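Local structure of 11R-lipoxygenase (Gersemia fruticosa, 3VF1) at residues A[671-676]-A[686-691]; A[473-478]-A[498-503]; A[202-207]-A[437-442]. The protein probably catalyses, under calcium control, the insertion of both atoms of molecular oxygen into polyunsaturated fatty acids at a non-heme iron centre. One frame throughout, in Å; residues are numbered along the deposited sequence.

Interactions 1 and 2 form one continuous packed region, their centres about 16 Å apart. They meet through L499 of helix 491-514, whose CD1 lies 3.5 Å from L687 O, and through Q672 and L498. Interaction 3 lies on the opposite side of the chain's centre, about 33 Å from each of the others between centres, and touches neither. It lies closer to the iron than interaction 1 does: the side chain of L439 is about 7 Å from the metal, that of L687 about 13 Å. Near interaction 2 the side chain of V476 is about 6 Å from a bound glucose and about 9 Å from a bound fructose.

Interaction 1. Residues A[671-676]-A[686-691]; sequences KQITER and WLIPGH
I673, on the last turn of helix 653-676, meets I688 and its two neighbours in the loop that follows the helix. The apolar contacts carry the joint. With chi1 at -67°, I673 has CG2 anti to its backbone N, and this methyl meets I688 CG1 at 3.6 Å, the two side chains crossing at a slant. The other branch of I673 is extended, and its CD1 reaches P689 CD at 4.4 Å. A beta-branched isoleucine suits this place because its two arms can touch different residues of the loop.

The same CD1 also packs against backbone, lying 3.6 Å from L687 O, a van der Waals contact of a methyl with a carbonyl oxygen.

The two segments share no polar bond; within them, H691 N bonds to I688 O, closing the short 3-10 turn that begins at P689, and I688 CB lies over one face of the H691 ring near its rim. On the exposed side of the helix, K671 NZ and E675 OE2, one turn apart, form a salt bridge at 3.5 Å whose hydrogen bond is weak.

Around the contact, P689 rests on L666 and T670 of the same helix 653-676. R676 pairs with D495 of helix 491-514, whose L499 receives L687, and L687 also packs on C573 and A577 of helix 557-579, the helix that carries the iron ligands H575 and N579.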
ATOM      1  N   LYS A 671      -7.072  16.009  14.517  1.00 30.54           N
ATOM      2  CA  LYS A 671      -7.256  16.638  15.818  1.00 30.71           C
ATOM      3  C   LYS A 671      -7.645  15.620  16.892  1.00 30.58           C
ATOM      4  O   LYS A 671      -7.169  15.695  18.022  1.00 32.56           O
ATOM      5  CB  LYS A 671      -8.312  17.741  15.712  1.00 36.13           C
ATOM      6  CG  LYS A 671      -8.634  18.440  17.020  1.00 40.63           C
ATOM      7  CD  LYS A 671      -9.374  19.746  16.772  1.00 49.58           C
ATOM      8  CE  LYS A 671      -9.944  20.328  18.057  1.00 58.58           C
ATOM      9  NZ  LYS A 671     -11.123  19.558  18.547  1.00 67.02           N
ATOM     10  N   GLN A 672      -8.504  14.669  16.535  1.00 29.65           N
ATOM     11  CA  GLN A 672      -8.905  13.618  17.469  1.00 32.38           C
ATOM     12  C   GLN A 672      -7.705  12.770  17.876  1.00 31.82           C
ATOM     13  O   GLN A 672      -7.444  12.576  19.063  1.00 30.77           O
ATOM     14  CB  GLN A 672      -9.966  12.712  16.843  1.00 31.90           C
ATOM     15  CG  GLN A 672     -11.335  13.347  16.690  1.00 42.39           C
ATOM     16  CD  GLN A 672     -12.392  12.339  16.276  1.00 50.79           C
ATOM     17  OE1 GLN A 672     -12.505  11.263  16.869  1.00 49.38           O
ATOM     18  NE2 GLN A 672     -13.168  12.678  15.250  1.00 45.03           N
ATOM     19  N   ILE A 673      -6.983  12.267  16.880  1.00 29.27           N
ATOM     20  CA  ILE A 673      -5.831  11.407  17.117  1.00 28.01           C
ATOM     21  C   ILE A 673      -4.807  12.109  17.995  1.00 30.19           C
ATOM     22  O   ILE A 673      -4.209  11.496  18.879  1.00 29.52           O
ATOM     23  CB  ILE A 673      -5.162  10.998  15.794  1.00 27.07           C
ATOM     24  CG1 ILE A 673      -6.094  10.082  14.998  1.00 29.92           C
ATOM     25  CG2 ILE A 673      -3.835  10.304  16.061  1.00 25.45           C
ATOM     26  CD1 ILE A 673      -5.604   9.771  13.598  1.00 29.23           C
ATOM     27  N   THR A 674      -4.609  13.399  17.748  1.00 30.41           N
ATOM     28  CA  THR A 674      -3.645  14.184  18.505  1.00 29.79           C
ATOM     29  C   THR A 674      -4.056  14.293  19.970  1.00 31.05           C
ATOM     30  O   THR A 674      -3.227  14.155  20.867  1.00 32.05           O
ATOM     31  CB  THR A 674      -3.492  15.597  17.919  1.00 30.64           C
ATOM     32  OG1 THR A 674      -2.870  15.516  16.631  1.00 30.94           O
ATOM     33  CG2 THR A 674      -2.644  16.470  18.828  1.00 27.47           C
ATOM     34  N   GLU A 675      -5.339  14.540  20.206  1.00 29.62           N
ATOM     35  CA  GLU A 675      -5.844  14.683  21.566  1.00 33.35           C
ATOM     36  C   GLU A 675      -5.734  13.372  22.342  1.00 34.24           C
ATOM     37  O   GLU A 675      -5.430  13.375  23.536  1.00 37.99           O
ATOM     38  CB  GLU A 675      -7.290  15.179  21.550  1.00 36.51           C
ATOM     39  CG  GLU A 675      -7.424  16.637  21.130  1.00 49.17           C
ATOM     40  CD  GLU A 675      -8.866  17.094  21.042  1.00 59.04           C
ATOM     41  OE1 GLU A 675      -9.760  16.230  20.900  1.00 61.44           O
ATOM     42  OE2 GLU A 675      -9.107  18.318  21.118  1.00 56.71           O
ATOM     43  N   ARG A 676      -5.978  12.256  21.666  1.00 30.34           N
ATOM     44  CA  ARG A 676      -5.853  10.947  22.299  1.00 33.19           C
ATOM     45  C   ARG A 676      -4.393  10.640  22.610  1.00 35.04           C
ATOM     46  O   ARG A 676      -4.074  10.106  23.673  1.00 39.59           O
ATOM     47  CB  ARG A 676      -6.418   9.852  21.394  1.00 28.84           C
ATOM     48  CG  ARG A 676      -6.258   8.452  21.966  1.00 32.85           C
ATOM     49  CD  ARG A 676      -6.292   7.407  20.878  1.00 32.45           C
ATOM     50  NE  ARG A 676      -5.166   7.540  19.958  1.00 28.62           N
ATOM     51  CZ  ARG A 676      -5.119   6.986  18.750  1.00 30.76           C
ATOM     52  NH1 ARG A 676      -6.137   6.259  18.306  1.00 28.63           N
ATOM     53  NH2 ARG A 676      -4.053   7.162  17.980  1.00 29.93           N
ATOM     54  N   TRP A 686       0.538   6.361  13.007  1.00 28.25           N
ATOM     55  CA  TRP A 686       0.715   5.884  11.641  1.00 28.65           C
ATOM     56  C   TRP A 686      -0.502   6.126  10.750  1.00 28.82           C
ATOM     57  O   TRP A 686      -0.428   5.941   9.536  1.00 31.29           O
ATOM     58  CB  TRP A 686       1.077   4.399  11.660  1.00 29.30           C
ATOM     59  CG  TRP A 686       2.181   4.109  12.618  1.00 29.48           C
ATOM     60  CD1 TRP A 686       2.103   3.366  13.759  1.00 33.23           C
ATOM     61  CD2 TRP A 686       3.527   4.584  12.538  1.00 27.88           C
ATOM     62  NE1 TRP A 686       3.324   3.341  14.392  1.00 34.75           N
ATOM     63  CE2 TRP A 686       4.214   4.083  13.662  1.00 30.17           C
ATOM     64  CE3 TRP A 686       4.220   5.381  11.624  1.00 30.09           C
ATOM     65  CZ2 TRP A 686       5.559   4.351  13.893  1.00 29.20           C
ATOM     66  CZ3 TRP A 686       5.557   5.647  11.856  1.00 32.16           C
ATOM     67  CH2 TRP A 686       6.212   5.132  12.980  1.00 33.01           C
ATOM     68  N   LEU A 687      -1.615   6.541  11.346  1.00 26.41           N
ATOM     69  CA  LEU A 687      -2.820   6.830  10.577  1.00 28.42           C
ATOM     70  C   LEU A 687      -3.247   8.288  10.712  1.00 26.70           C
ATOM     71  O   LEU A 687      -4.379   8.643  10.399  1.00 26.40           O
ATOM     72  CB  LEU A 687      -3.960   5.893  10.985  1.00 26.39           C
ATOM     73  CG  LEU A 687      -3.843   4.464  10.449  1.00 25.30           C
ATOM     74  CD1 LEU A 687      -5.010   3.619  10.930  1.00 27.05           C
ATOM     75  CD2 LEU A 687      -3.772   4.461   8.927  1.00 22.92           C
ATOM     76  N   ILE A 688      -2.337   9.133  11.182  1.00 28.59           N
ATOM     77  CA  ILE A 688      -2.547  10.570  11.112  1.00 29.77           C
ATOM     78  C   ILE A 688      -2.548  10.946   9.636  1.00 31.79           C
ATOM     79  O   ILE A 688      -1.564  10.704   8.940  1.00 30.08           O
ATOM     80  CB  ILE A 688      -1.441  11.343  11.846  1.00 32.35           C
ATOM     81  CG1 ILE A 688      -1.551  11.108  13.353  1.00 35.42           C
ATOM     82  CG2 ILE A 688      -1.533  12.830  11.539  1.00 30.96           C
ATOM     83  CD1 ILE A 688      -0.402  11.697  14.151  1.00 32.68           C
ATOM     84  N   PRO A 689      -3.658  11.526   9.147  1.00 32.81           N
ATOM     85  CA  PRO A 689      -3.821  11.800   7.714  1.00 30.77           C
ATOM     86  C   PRO A 689      -2.599  12.457   7.079  1.00 29.34           C
ATOM     87  O   PRO A 689      -2.221  12.095   5.965  1.00 31.79           O
ATOM     88  CB  PRO A 689      -5.021  12.750   7.677  1.00 29.64           C
ATOM     89  CG  PRO A 689      -5.816  12.386   8.880  1.00 30.75           C
ATOM     90  CD  PRO A 689      -4.815  11.994   9.931  1.00 30.33           C
ATOM     91  N   GLY A 690      -1.990  13.404   7.785  1.00 29.80           N
ATOM     92  CA  GLY A 690      -0.814  14.093   7.284  1.00 28.39           C
ATOM     93  C   GLY A 690       0.401  13.195   7.129  1.00 32.72           C
ATOM     94  O   GLY A 690       1.394  13.588   6.517  1.00 34.46           O
ATOM     95  N   HIS A 691       0.328  11.991   7.691  1.00 34.31           N
ATOM     96  CA  HIS A 691       1.419  11.024   7.596  1.00 31.51           C
ATOM     97  C   HIS A 691       1.102   9.892   6.616  1.00 30.43           C
ATOM     98  O   HIS A 691       1.949   9.037   6.362  1.00 30.83           O
ATOM     99  CB  HIS A 691       1.716  10.413   8.969  1.00 34.82           C
ATOM    100  CG  HIS A 691       2.205  11.397   9.987  1.00 43.18           C
ATOM    101  ND1 HIS A 691       2.680  11.011  11.221  1.00 46.94           N
ATOM    102  CD2 HIS A 691       2.288  12.749   9.957  1.00 48.54           C
ATOM    103  CE1 HIS A 691       3.041  12.082  11.908  1.00 47.26           C
ATOM    104  NE2 HIS A 691       2.811  13.148  11.164  1.00 54.60           N
TER

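Interaction 2. Residues A[473-478]-A[498-503]; sequences YDLVKD and LLWNVI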
ATOM      1  N   TYR A 473     -11.929  -7.389   3.042  1.00 29.97           N
ATOM      2  CA  TYR A 473     -11.516  -6.005   2.835  1.00 30.76           C
ATOM      3  C   TYR A 473     -12.559  -5.019   3.346  1.00 29.12           C
ATOM      4  O   TYR A 473     -12.295  -3.822   3.437  1.00 31.68           O
ATOM      5  CB  TYR A 473     -11.217  -5.750   1.359  1.00 29.35           C
ATOM      6  CG  TYR A 473      -9.841  -6.213   0.949  1.00 27.81           C
ATOM      7  CD1 TYR A 473      -9.608  -7.534   0.594  1.00 30.53           C
ATOM      8  CD2 TYR A 473      -8.772  -5.329   0.929  1.00 26.69           C
ATOM      9  CE1 TYR A 473      -8.347  -7.959   0.226  1.00 31.75           C
ATOM     10  CE2 TYR A 473      -7.510  -5.745   0.562  1.00 25.91           C
ATOM     11  CZ  TYR A 473      -7.305  -7.058   0.211  1.00 26.13           C
ATOM     12  OH  TYR A 473      -6.047  -7.469  -0.154  1.00 25.16           O
ATOM     13  N   ASP A 474     -13.743  -5.521   3.678  1.00 29.02           N
ATOM     14  CA  ASP A 474     -14.748  -4.698   4.335  1.00 32.71           C
ATOM     15  C   ASP A 474     -14.324  -4.503   5.783  1.00 32.32           C
ATOM     16  O   ASP A 474     -14.621  -5.328   6.646  1.00 31.85           O
ATOM     17  CB  ASP A 474     -16.128  -5.354   4.261  1.00 35.07           C
ATOM     18  CG  ASP A 474     -17.232  -4.448   4.776  1.00 37.51           C
ATOM     19  OD1 ASP A 474     -16.954  -3.601   5.650  1.00 35.67           O
ATOM     20  OD2 ASP A 474     -18.380  -4.582   4.303  1.00 46.41           O
ATOM     21  N   LEU A 475     -13.618  -3.408   6.037  1.00 29.59           N
ATOM     22  CA  LEU A 475     -13.031  -3.148   7.346  1.00 30.10           C
ATOM     23  C   LEU A 475     -14.044  -3.320   8.471  1.00 32.11           C
ATOM     24  O   LEU A 475     -13.812  -4.069   9.419  1.00 32.75           O
ATOM     25  CB  LEU A 475     -12.463  -1.729   7.386  1.00 27.21           C
ATOM     26  CG  LEU A 475     -11.646  -1.367   8.624  1.00 30.24           C
ATOM     27  CD1 LEU A 475     -10.352  -2.163   8.659  1.00 31.01           C
ATOM     28  CD2 LEU A 475     -11.367   0.127   8.655  1.00 30.01           C
ATOM     29  N   VAL A 476     -15.168  -2.625   8.358  1.00 32.45           N
ATOM     30  CA  VAL A 476     -16.173  -2.606   9.414  1.00 34.83           C
ATOM     31  C   VAL A 476     -16.628  -4.012   9.794  1.00 35.44           C
ATOM     32  O   VAL A 476     -16.700  -4.352  10.974  1.00 39.38           O
ATOM     33  CB  VAL A 476     -17.407  -1.782   8.995  1.00 35.52           C
ATOM     34  CG1 VAL A 476     -18.487  -1.858  10.065  1.00 35.54           C
ATOM     35  CG2 VAL A 476     -17.015  -0.333   8.734  1.00 32.52           C
ATOM     36  N   LYS A 477     -16.935  -4.826   8.790  1.00 35.13           N
ATOM     37  CA  LYS A 477     -17.459  -6.165   9.032  1.00 39.31           C
ATOM     38  C   LYS A 477     -16.364  -7.155   9.425  1.00 36.27           C
ATOM     39  O   LYS A 477     -16.630  -8.139  10.114  1.00 36.56           O
ATOM     40  CB  LYS A 477     -18.221  -6.667   7.802  1.00 38.55           C
ATOM     41  CG  LYS A 477     -19.529  -5.927   7.561  1.00 51.25           C
ATOM     42  CD  LYS A 477     -20.212  -6.375   6.281  1.00 64.59           C
ATOM     43  CE  LYS A 477     -21.401  -5.484   5.962  1.00 69.25           C
ATOM     44  NZ  LYS A 477     -21.917  -5.702   4.583  1.00 76.53           N
ATOM     45  N   ASP A 478     -15.135  -6.898   8.992  1.00 33.36           N
ATOM     46  CA  ASP A 478     -14.020  -7.769   9.344  1.00 35.52           C
ATOM     47  C   ASP A 478     -13.689  -7.628  10.825  1.00 33.77           C
ATOM     48  O   ASP A 478     -13.625  -8.618  11.551  1.00 32.19           O
ATOM     49  CB  ASP A 478     -12.787  -7.448   8.498  1.00 31.38           C
ATOM     50  CG  ASP A 478     -11.637  -8.399   8.769  1.00 39.56           C
ATOM     51  OD1 ASP A 478     -11.721  -9.571   8.342  1.00 45.37           O
ATOM     52  OD2 ASP A 478     -10.647  -7.975   9.403  1.00 44.05           O
ATOM     53  N   LEU A 498     -12.346   5.701  11.518  1.00 30.20           N
ATOM     54  CA  LEU A 498     -12.631   7.102  11.233  1.00 26.94           C
ATOM     55  C   LEU A 498     -12.306   7.411   9.776  1.00 28.44           C
ATOM     56  O   LEU A 498     -13.080   8.069   9.080  1.00 29.64           O
ATOM     57  CB  LEU A 498     -11.810   8.018  12.142  1.00 28.69           C
ATOM     58  CG  LEU A 498     -12.176   8.039  13.628  1.00 31.38           C
ATOM     59  CD1 LEU A 498     -11.223   8.946  14.386  1.00 27.11           C
ATOM     60  CD2 LEU A 498     -13.616   8.487  13.826  1.00 30.04           C
ATOM     61  N   LEU A 499     -11.155   6.927   9.322  1.00 27.13           N
ATOM     62  CA  LEU A 499     -10.681   7.194   7.971  1.00 25.92           C
ATOM     63  C   LEU A 499     -11.542   6.487   6.937  1.00 26.02           C
ATOM     64  O   LEU A 499     -11.845   7.045   5.885  1.00 27.56           O
ATOM     65  CB  LEU A 499      -9.227   6.748   7.830  1.00 24.25           C
ATOM     66  CG  LEU A 499      -8.220   7.619   8.582  1.00 24.42           C
ATOM     67  CD1 LEU A 499      -6.988   6.824   8.969  1.00 23.17           C
ATOM     68  CD2 LEU A 499      -7.839   8.820   7.731  1.00 25.04           C
ATOM     69  N   TRP A 500     -11.930   5.254   7.241  1.00 26.41           N
ATOM     70  CA  TRP A 500     -12.787   4.480   6.353  1.00 25.79           C
ATOM     71  C   TRP A 500     -14.095   5.219   6.088  1.00 27.39           C
ATOM     72  O   TRP A 500     -14.514   5.366   4.941  1.00 27.36           O
ATOM     73  CB  TRP A 500     -13.081   3.110   6.963  1.00 25.49           C
ATOM     74  CG  TRP A 500     -14.060   2.308   6.170  1.00 29.21           C
ATOM     75  CD1 TRP A 500     -15.420   2.345   6.269  1.00 30.77           C
ATOM     76  CD2 TRP A 500     -13.758   1.348   5.152  1.00 27.80           C
ATOM     77  NE1 TRP A 500     -15.984   1.467   5.375  1.00 31.00           N
ATOM     78  CE2 TRP A 500     -14.984   0.841   4.679  1.00 28.62           C
ATOM     79  CE3 TRP A 500     -12.570   0.868   4.596  1.00 27.94           C
ATOM     80  CZ2 TRP A 500     -15.057  -0.122   3.675  1.00 31.62           C
ATOM     81  CZ3 TRP A 500     -12.643  -0.089   3.600  1.00 31.99           C
ATOM     82  CH2 TRP A 500     -13.878  -0.574   3.151  1.00 33.55           C
ATOM     83  N   ASN A 501     -14.734   5.685   7.155  1.00 25.60           N
ATOM     84  CA  ASN A 501     -16.011   6.379   7.044  1.00 29.25           C
ATOM     85  C   ASN A 501     -15.878   7.737   6.361  1.00 28.79           C
ATOM     86  O   ASN A 501     -16.789   8.178   5.662  1.00 29.47           O
ATOM     87  CB  ASN A 501     -16.643   6.548   8.428  1.00 31.14           C
ATOM     88  CG  ASN A 501     -17.206   5.248   8.972  1.00 38.25           C
ATOM     89  OD1 ASN A 501     -17.779   4.449   8.231  1.00 40.45           O
ATOM     90  ND2 ASN A 501     -17.045   5.029  10.272  1.00 39.64           N
ATOM     91  N   VAL A 502     -14.745   8.399   6.566  1.00 26.39           N
ATOM     92  CA  VAL A 502     -14.495   9.692   5.936  1.00 25.67           C
ATOM     93  C   VAL A 502     -14.190   9.523   4.451  1.00 28.71           C
ATOM     94  O   VAL A 502     -14.596  10.347   3.632  1.00 30.30           O
ATOM     95  CB  VAL A 502     -13.340  10.448   6.628  1.00 26.30           C
ATOM     96  CG1 VAL A 502     -12.603  11.333   5.640  1.00 26.01           C
ATOM     97  CG2 VAL A 502     -13.874  11.265   7.794  1.00 29.75           C
ATOM     98  N   ILE A 503     -13.481   8.453   4.109  1.00 24.45           N
ATOM     99  CA  ILE A 503     -13.173   8.156   2.716  1.00 27.08           C
ATOM    100  C   ILE A 503     -14.420   7.664   1.988  1.00 28.95           C
ATOM    101  O   ILE A 503     -14.620   7.962   0.812  1.00 30.32           O
ATOM    102  CB  ILE A 503     -12.068   7.092   2.593  1.00 24.57           C
ATOM    103  CG1 ILE A 503     -10.722   7.681   3.014  1.00 25.33           C
ATOM    104  CG2 ILE A 503     -11.981   6.577   1.161  1.00 24.56           C
ATOM    105  CD1 ILE A 503      -9.612   6.656   3.131  1.00 26.20           C
TER
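Within the segments 473-478 and 498-503 the backbones come nearest at L475 and W500, CA to CA 7.7 Å. The indole of W500 and the side chain of L475 share the space between them. The indole's CG is anti to the backbone N (chi1 174°), which sends the ring across toward the start of the shorter helix. L475 CB lies over one face of the six-membered ring, 4.1 Å from its centroid and 22° off the normal, a CH-pi contact. The two side chains run past each other in opposite directions, and L475 CD2 reaches back to W500 CB at 3.8 Å. V476 CG2 approaches the five-membered ring obliquely, 3.9 Å from W500 NE1, the two side chains crossing at about a right angle. At the far end of the indole, Y473 O approaches W500 CH2 obliquely at 3.6 Å. A tryptophan fits because it can serve L475, V476 and the backbone of Y473 at once, while the aliphatic residues give compact surfaces to pack against it.

D474 is the N-cap of helix 475-481: its OD1 accepts a weak but nearly straight bond from K477 N (3.4 Å, 168°), as a short acidic side chain can at a helix start.

F569 of helix 557-579 meets W500 edge-to-face and also touches L475, so that helix packs against both partners. Y473 leads the other way, its OH bonded to R395 O and its ring in a cation-pi contact with R395, while V502 packs on helix 653-676.

Interaction 3. Residues A[202-207]-A[437-442]; sequences SLFRVG and NDLIPT
F204 and L439 both place CG beside the backbone N and opposite the carbonyl carbon, with chi1 at -56° and -72°, and so bring a phenyl ring and an isobutyl group together between segments 202-207 and 437-442. The branched end of L439 meets the ring obliquely at the CD2-CE2 bond of F204. L439 CD1 is 3.4 Å from F204 CE2, and L439 CD2 is 3.4 Å from F204 CD2. These are tight van der Waals contacts, made by a fork that sets one methyl near each of two adjacent ring carbons. With L439 cut back to an alanine, both methyls are gone, and the CD2-CE2 bond of F204 is likely to lose its close partner, leaving a gap beside the ring.

Beside the apolar pair, D438 and F204 bring their CB atoms to 4.3 Å. Water 1 bridges them, accepting from F204 N at 3.0 Å and donating to D438 OD2 at 3.3 Å; a carboxylate suits this role because it readily accepts from water.

F204 also packs on I431 and L434 of helix 428-438 and on A631 and L632 of helix 619-632. The side chain of L439 lies about 6 Å from that of H397, and that of F204 about 5 Å from that of I698. H397 and the C-terminal I698 both bind the iron, which places this pair in the apolar surroundings of the lipoxygenase non-heme iron site.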
ATOM      1  N   SER A 202      17.096   1.351  -7.193  1.00 58.13           N
ATOM      2  CA  SER A 202      18.218   0.676  -6.544  1.00 60.04           C
ATOM      3  C   SER A 202      18.170   0.845  -5.029  1.00 58.94           C
ATOM      4  O   SER A 202      19.166   1.210  -4.407  1.00 63.90           O
ATOM      5  CB  SER A 202      19.543   1.223  -7.078  1.00 64.01           C
ATOM      6  OG  SER A 202      19.694   2.599  -6.776  1.00 62.89           O
ATOM      7  N   LEU A 203      17.011   0.569  -4.439  1.00 57.65           N
ATOM      8  CA  LEU A 203      16.806   0.812  -3.016  1.00 59.30           C
ATOM      9  C   LEU A 203      16.783  -0.479  -2.201  1.00 61.09           C
ATOM     10  O   LEU A 203      17.082  -0.467  -1.006  1.00 60.06           O
ATOM     11  CB  LEU A 203      15.499   1.580  -2.805  1.00 58.18           C
ATOM     12  CG  LEU A 203      15.511   2.690  -1.750  1.00 56.79           C
ATOM     13  CD1 LEU A 203      16.494   3.789  -2.127  1.00 55.68           C
ATOM     14  CD2 LEU A 203      14.114   3.264  -1.573  1.00 52.84           C
ATOM     15  N   PHE A 204      16.431  -1.589  -2.845  1.00 59.88           N
ATOM     16  CA  PHE A 204      16.295  -2.863  -2.145  1.00 55.18           C
ATOM     17  C   PHE A 204      17.517  -3.760  -2.319  1.00 56.80           C
ATOM     18  O   PHE A 204      17.501  -4.925  -1.918  1.00 55.72           O
ATOM     19  CB  PHE A 204      15.039  -3.593  -2.615  1.00 55.13           C
ATOM     20  CG  PHE A 204      13.783  -2.784  -2.470  1.00 64.22           C
ATOM     21  CD1 PHE A 204      13.716  -1.734  -1.565  1.00 63.38           C
ATOM     22  CD2 PHE A 204      12.670  -3.068  -3.240  1.00 65.35           C
ATOM     23  CE1 PHE A 204      12.562  -0.987  -1.432  1.00 60.35           C
ATOM     24  CE2 PHE A 204      11.513  -2.323  -3.112  1.00 68.84           C
ATOM     25  CZ  PHE A 204      11.459  -1.282  -2.206  1.00 65.79           C
ATOM     26  N   ARG A 205      18.571  -3.224  -2.922  1.00 55.96           N
ATOM     27  CA  ARG A 205      19.837  -3.935  -2.983  1.00 56.51           C
ATOM     28  C   ARG A 205      20.526  -3.753  -1.639  1.00 55.59           C
ATOM     29  O   ARG A 205      20.628  -2.634  -1.137  1.00 55.65           O
ATOM     30  CB  ARG A 205      20.714  -3.398  -4.116  1.00 61.08           C
ATOM     31  CG  ARG A 205      21.395  -2.074  -3.802  1.00 67.60           C
ATOM     32  CD  ARG A 205      22.101  -1.513  -5.024  1.00 75.58           C
ATOM     33  NE  ARG A 205      23.179  -0.598  -4.659  1.00 80.75           N
ATOM     34  CZ  ARG A 205      23.898   0.103  -5.531  1.00 84.46           C
ATOM     35  NH1 ARG A 205      23.657   0.010  -6.833  1.00 83.62           N
ATOM     36  NH2 ARG A 205      24.861   0.904  -5.097  1.00 76.23           N
ATOM     37  N   VAL A 206      20.983  -4.851  -1.047  1.00 49.66           N
ATOM     38  CA  VAL A 206      21.574  -4.798   0.283  1.00 48.17           C
ATOM     39  C   VAL A 206      23.033  -5.238   0.241  1.00 47.43           C
ATOM     40  O   VAL A 206      23.410  -6.245   0.841  1.00 47.82           O
ATOM     41  CB  VAL A 206      20.803  -5.686   1.277  1.00 50.88           C
ATOM     42  CG1 VAL A 206      21.211  -5.348   2.698  1.00 46.85           C
ATOM     43  CG2 VAL A 206      19.303  -5.507   1.097  1.00 50.24           C
ATOM     44  N   GLY A 207      23.848  -4.471  -0.475  1.00 48.10           N
ATOM     45  CA  GLY A 207      25.264  -4.761  -0.587  1.00 43.65           C
ATOM     46  C   GLY A 207      26.076  -4.022   0.457  1.00 40.29           C
ATOM     47  O   GLY A 207      25.526  -3.404   1.368  1.00 38.74           O
ATOM     48  N   ASN A 437      11.175  -8.557  -8.851  1.00 39.93           N
ATOM     49  CA  ASN A 437      12.560  -8.888  -9.166  1.00 42.52           C
ATOM     50  C   ASN A 437      13.499  -8.831  -7.960  1.00 40.91           C
ATOM     51  O   ASN A 437      14.438  -9.619  -7.870  1.00 44.88           O
ATOM     52  CB  ASN A 437      13.088  -7.959 -10.263  1.00 47.24           C
ATOM     53  CG  ASN A 437      12.339  -8.116 -11.574  1.00 43.40           C
ATOM     54  OD1 ASN A 437      11.840  -9.195 -11.894  1.00 39.84           O
ATOM     55  ND2 ASN A 437      12.259  -7.036 -12.342  1.00 41.73           N
ATOM     56  N   ASP A 438      13.246  -7.907  -7.037  1.00 40.75           N
ATOM     57  CA  ASP A 438      14.202  -7.619  -5.968  1.00 42.36           C
ATOM     58  C   ASP A 438      13.673  -7.849  -4.547  1.00 46.09           C
ATOM     59  O   ASP A 438      14.426  -7.732  -3.581  1.00 43.19           O
ATOM     60  CB  ASP A 438      14.695  -6.175  -6.098  1.00 43.62           C
ATOM     61  CG  ASP A 438      15.539  -5.957  -7.339  1.00 48.88           C
ATOM     62  OD1 ASP A 438      15.445  -6.774  -8.281  1.00 47.97           O
ATOM     63  OD2 ASP A 438      16.298  -4.965  -7.377  1.00 55.98           O
ATOM     64  N   LEU A 439      12.392  -8.175  -4.415  1.00 44.78           N
ATOM     65  CA  LEU A 439      11.805  -8.399  -3.097  1.00 43.00           C
ATOM     66  C   LEU A 439      11.305  -9.828  -2.931  1.00 43.71           C
ATOM     67  O   LEU A 439      11.719 -10.544  -2.019  1.00 45.86           O
ATOM     68  CB  LEU A 439      10.641  -7.437  -2.860  1.00 45.54           C
ATOM     69  CG  LEU A 439      10.980  -5.965  -2.626  1.00 57.41           C
ATOM     70  CD1 LEU A 439       9.699  -5.145  -2.530  1.00 59.65           C
ATOM     71  CD2 LEU A 439      11.819  -5.791  -1.369  1.00 54.74           C
ATOM     72  N   ILE A 440      10.416 -10.235  -3.829  1.00 41.70           N
ATOM     73  CA  ILE A 440       9.687 -11.486  -3.687  1.00 40.01           C
ATOM     74  C   ILE A 440      10.488 -12.725  -4.097  1.00 39.70           C
ATOM     75  O   ILE A 440      10.453 -13.741  -3.401  1.00 42.58           O
ATOM     76  CB  ILE A 440       8.383 -11.442  -4.505  1.00 37.08           C
ATOM     77  CG1 ILE A 440       7.539 -10.240  -4.077  1.00 41.59           C
ATOM     78  CG2 ILE A 440       7.602 -12.733  -4.332  1.00 36.89           C
ATOM     79  CD1 ILE A 440       6.298 -10.025  -4.917  1.00 43.14           C
ATOM     80  N   PRO A 441      11.214 -12.652  -5.224  1.00 36.75           N
ATOM     81  CA  PRO A 441      11.862 -13.868  -5.725  1.00 37.71           C
ATOM     82  C   PRO A 441      13.034 -14.313  -4.858  1.00 44.26           C
ATOM     83  O   PRO A 441      13.422 -13.603  -3.929  1.00 47.19           O
ATOM     84  CB  PRO A 441      12.357 -13.448  -7.108  1.00 36.25           C
ATOM     85  CG  PRO A 441      12.615 -11.994  -6.976  1.00 39.96           C
ATOM     86  CD  PRO A 441      11.582 -11.467  -6.018  1.00 42.44           C
ATOM     87  N   THR A 442      13.588 -15.482  -5.159  1.00 46.07           N
ATOM     88  CA  THR A 442      14.776 -15.959  -4.465  1.00 49.49           C
ATOM     89  C   THR A 442      15.952 -15.051  -4.802  1.00 48.35           C
ATOM     90  O   THR A 442      16.176 -14.718  -5.965  1.00 46.63           O
ATOM     91  CB  THR A 442      15.116 -17.410  -4.853  1.00 53.45           C
ATOM     92  OG1 THR A 442      15.203 -17.520  -6.279  1.00 55.94           O
ATOM     93  CG2 THR A 442      14.047 -18.364  -4.337  1.00 46.75           C
TER
HETATM   94  O   HOH W   1      16.628  -2.170  -5.737  1.00 50.09           O